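Local coordinates for multicopper oxidase type 1 (PDB 3G5W), which probably oxidises substrates at copper centres, as a two-domain, laccase-like blue multicopper oxidase, at residues L64-W69 with K93-G98. Sequence-based numbering, arbitrary orientation.
Sequences LQRGTW and KAEPAG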
ATOM      1  N   LEU A  64      10.412  -4.089 -22.251  1.00 20.49           N
ATOM      2  CA  LEU A  64      11.633  -3.283 -22.156  1.00 21.17           C
ATOM      3  C   LEU A  64      11.844  -2.356 -23.351  1.00 20.89           C
ATOM      4  O   LEU A  64      12.509  -1.333 -23.225  1.00 20.61           O
ATOM      5  CB  LEU A  64      12.852  -4.201 -22.000  1.00 21.90           C
ATOM      6  CG  LEU A  64      13.587  -4.352 -20.659  1.00 24.32           C
ATOM      7  CD1 LEU A  64      12.810  -3.833 -19.446  1.00 25.52           C
ATOM      8  CD2 LEU A  64      14.052  -5.792 -20.455  1.00 27.04           C
ATOM      9  N   GLN A  65      11.287  -2.730 -24.507  1.00 20.69           N
ATOM     10  CA  GLN A  65      11.424  -1.946 -25.740  1.00 20.90           C
ATOM     11  C   GLN A  65      12.894  -1.636 -26.062  1.00 21.47           C
ATOM     12  O   GLN A  65      13.265  -0.483 -26.299  1.00 20.91           O
ATOM     13  CB  GLN A  65      10.585  -0.652 -25.680  1.00 20.70           C
ATOM     14  CG  GLN A  65       9.088  -0.834 -25.386  1.00 20.15           C
ATOM     15  CD  GLN A  65       8.273  -1.297 -26.592  1.00 20.57           C
ATOM     16  OE1 GLN A  65       7.071  -1.540 -26.479  1.00 20.86           O
ATOM     17  NE2 GLN A  65       8.920  -1.422 -27.744  1.00 17.93           N
ATOM     18  N   ARG A  66      13.728  -2.676 -26.072  1.00 22.28           N
ATOM     19  CA  ARG A  66      15.160  -2.501 -26.315  1.00 23.68           C
ATOM     20  C   ARG A  66      15.406  -2.064 -27.757  1.00 23.86           C
ATOM     21  O   ARG A  66      15.137  -2.810 -28.702  1.00 23.63           O
ATOM     22  CB  ARG A  66      15.949  -3.764 -25.951  1.00 24.14           C
ATOM     23  CG  ARG A  66      15.783  -4.181 -24.495  1.00 27.23           C
ATOM     24  CD  ARG A  66      16.647  -5.373 -24.137  1.00 33.02           C
ATOM     25  NE  ARG A  66      17.984  -4.950 -23.733  1.00 37.31           N
ATOM     26  CZ  ARG A  66      18.337  -4.645 -22.485  1.00 39.13           C
ATOM     27  NH1 ARG A  66      17.459  -4.726 -21.489  1.00 40.00           N
ATOM     28  NH2 ARG A  66      19.583  -4.268 -22.230  1.00 39.95           N
ATOM     29  N   GLY A  67      15.872  -0.827 -27.909  1.00 24.20           N
ATOM     30  CA  GLY A  67      16.048  -0.216 -29.224  1.00 24.57           C
ATOM     31  C   GLY A  67      14.757   0.150 -29.938  1.00 24.60           C
ATOM     32  O   GLY A  67      14.789   0.572 -31.097  1.00 24.98           O
ATOM     33  N   THR A  68      13.618  -0.010 -29.266  1.00 24.22           N
ATOM     34  CA  THR A  68      12.319   0.220 -29.906  1.00 23.79           C
ATOM     35  C   THR A  68      11.457   1.237 -29.132  1.00 23.49           C
ATOM     36  O   THR A  68      10.228   1.117 -29.084  1.00 23.18           O
ATOM     37  CB  THR A  68      11.526  -1.112 -30.139  1.00 24.28           C
ATOM     38  OG1 THR A  68      11.338  -1.792 -28.892  1.00 24.55           O
ATOM     39  CG2 THR A  68      12.252  -2.056 -31.115  1.00 24.24           C
ATOM     40  N   TRP A  69      12.108   2.250 -28.559  1.00 22.71           N
ATOM     41  CA  TRP A  69      11.421   3.252 -27.736  1.00 22.42           C
ATOM     42  C   TRP A  69      10.242   3.947 -28.411  1.00 22.40           C
ATOM     43  O   TRP A  69       9.279   4.319 -27.745  1.00 21.91           O
ATOM     44  CB  TRP A  69      12.403   4.289 -27.172  1.00 21.98           C
ATOM     45  CG  TRP A  69      12.972   5.280 -28.157  1.00 22.00           C
ATOM     46  CD1 TRP A  69      14.032   5.086 -28.999  1.00 21.83           C
ATOM     47  CD2 TRP A  69      12.540   6.637 -28.363  1.00 21.94           C
ATOM     48  NE1 TRP A  69      14.279   6.231 -29.729  1.00 21.83           N
ATOM     49  CE2 TRP A  69      13.379   7.198 -29.357  1.00 22.18           C
ATOM     50  CE3 TRP A  69      11.522   7.432 -27.810  1.00 21.53           C
ATOM     51  CZ2 TRP A  69      13.228   8.511 -29.811  1.00 21.88           C
ATOM     52  CZ3 TRP A  69      11.373   8.744 -28.268  1.00 21.66           C
ATOM     53  CH2 TRP A  69      12.226   9.267 -29.256  1.00 21.90           C
ATOM     54  N   LYS A  93      10.070  -6.648 -29.617  1.00 22.87           N
ATOM     55  CA  LYS A  93      10.391  -8.021 -29.224  1.00 23.58           C
ATOM     56  C   LYS A  93       9.714  -8.295 -27.886  1.00 23.54           C
ATOM     57  O   LYS A  93       9.711  -7.434 -27.003  1.00 23.54           O
ATOM     58  CB  LYS A  93      11.905  -8.216 -29.112  1.00 23.83           C
ATOM     59  CG  LYS A  93      12.348  -9.674 -28.914  1.00 24.06           C
ATOM     60  CD  LYS A  93      13.870  -9.842 -28.918  1.00 25.17           C
ATOM     61  CE  LYS A  93      14.476  -9.799 -30.331  1.00 28.19           C
ATOM     62  NZ  LYS A  93      13.922 -10.841 -31.265  1.00 30.22           N
ATOM     63  N   ALA A  94       9.129  -9.483 -27.737  1.00 23.37           N
ATOM     64  CA  ALA A  94       8.455  -9.843 -26.491  1.00 23.51           C
ATOM     65  C   ALA A  94       9.492 -10.231 -25.447  1.00 23.53           C
ATOM     66  O   ALA A  94      10.014 -11.346 -25.453  1.00 23.70           O
ATOM     67  CB  ALA A  94       7.458 -10.968 -26.716  1.00 23.41           C
ATOM     68  N   GLU A  95       9.810  -9.278 -24.574  1.00 23.42           N
ATOM     69  CA  GLU A  95      10.803  -9.473 -23.521  1.00 23.34           C
ATOM     70  C   GLU A  95      10.698  -8.374 -22.462  1.00 22.58           C
ATOM     71  O   GLU A  95      10.432  -7.215 -22.792  1.00 21.98           O
ATOM     72  CB  GLU A  95      12.228  -9.546 -24.100  1.00 23.54           C
ATOM     73  CG  GLU A  95      12.613  -8.368 -24.986  1.00 24.45           C
ATOM     74  CD  GLU A  95      14.058  -8.410 -25.458  1.00 24.87           C
ATOM     75  OE1 GLU A  95      14.720  -9.463 -25.311  1.00 28.35           O
ATOM     76  OE2 GLU A  95      14.535  -7.385 -25.988  1.00 25.27           O
ATOM     77  N   PRO A  96      10.905  -8.733 -21.179  1.00 22.39           N
ATOM     78  CA  PRO A  96      11.189 -10.084 -20.681  1.00 22.05           C
ATOM     79  C   PRO A  96       9.941 -10.961 -20.613  1.00 21.77           C
ATOM     80  O   PRO A  96       8.860 -10.527 -21.011  1.00 21.90           O
ATOM     81  CB  PRO A  96      11.735  -9.823 -19.276  1.00 22.14           C
ATOM     82  CG  PRO A  96      11.037  -8.593 -18.838  1.00 22.27           C
ATOM     83  CD  PRO A  96      10.889  -7.741 -20.085  1.00 22.31           C
ATOM     84  N   ALA A  97      10.096 -12.192 -20.130  1.00 21.31           N
ATOM     85  CA  ALA A  97       8.965 -13.093 -19.933  1.00 20.91           C
ATOM     86  C   ALA A  97       8.163 -12.687 -18.694  1.00 20.53           C
ATOM     87  O   ALA A  97       8.678 -11.990 -17.812  1.00 20.89           O
ATOM     88  CB  ALA A  97       9.457 -14.526 -19.798  1.00 20.85           C
ATOM     89  N   GLY A  98       6.907 -13.116 -18.631  1.00 19.63           N
ATOM     90  CA  GLY A  98       6.099 -12.914 -17.434  1.00 19.19           C
ATOM     91  C   GLY A  98       4.717 -12.352 -17.680  1.00 18.77           C
ATOM     92  O   GLY A  98       4.287 -12.222 -18.826  1.00 19.16           O
TER
HETATM   93  O   HOH W   1      10.449  -5.595 -25.163  1.00 18.95           O
HETATM   94  O   HOH W   2      12.867  -5.348 -26.179  1.00 22.65           O
HETATM   95  O   HOH W   3      11.800  -4.489 -28.709  1.00 18.69           O
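The methyl CD2 of L64 lies at the edge of the R66 guanidinium, in its plane, while the carboxylate of E95 stands 85° to that plane and does not touch the group. Both segments are loops of one cupredoxin-type multicopper oxidase domain. The carboxylate instead touches the aliphatic stem of R66, whose CD is 3.5 Å from E95 OE2. With NE still 4.8 Å from OE2, no salt bridge forms; the bend at chi3 (87°) turns the guanidinium aside, and its NH2 pairs with D243 of the second subunit. Residues 65–68 form a type II beta turn, and 93–98 link strands 87–93 and 98–103. A single direct hydrogen bond joins them, L64 N to E95 O, 3.2 Å, with an N-H...O angle of 170° and in the carbonyl plane. Beside it, L64 CD2 packs on P96 CD at 3.7 Å, the proline following a cis peptide. Three waters add further bridges between the segments. One accepts from Q65 N and donates to the carbonyls of K93 and E95, giving E95 O a second donor. Another accepts from K93 N and hydrogen-bonds to T68 OG1, which also accepts a hydrogen bond from Q65 NE2. A third accepts from R66 N and donates to E95 OE2 at 2.6 Å.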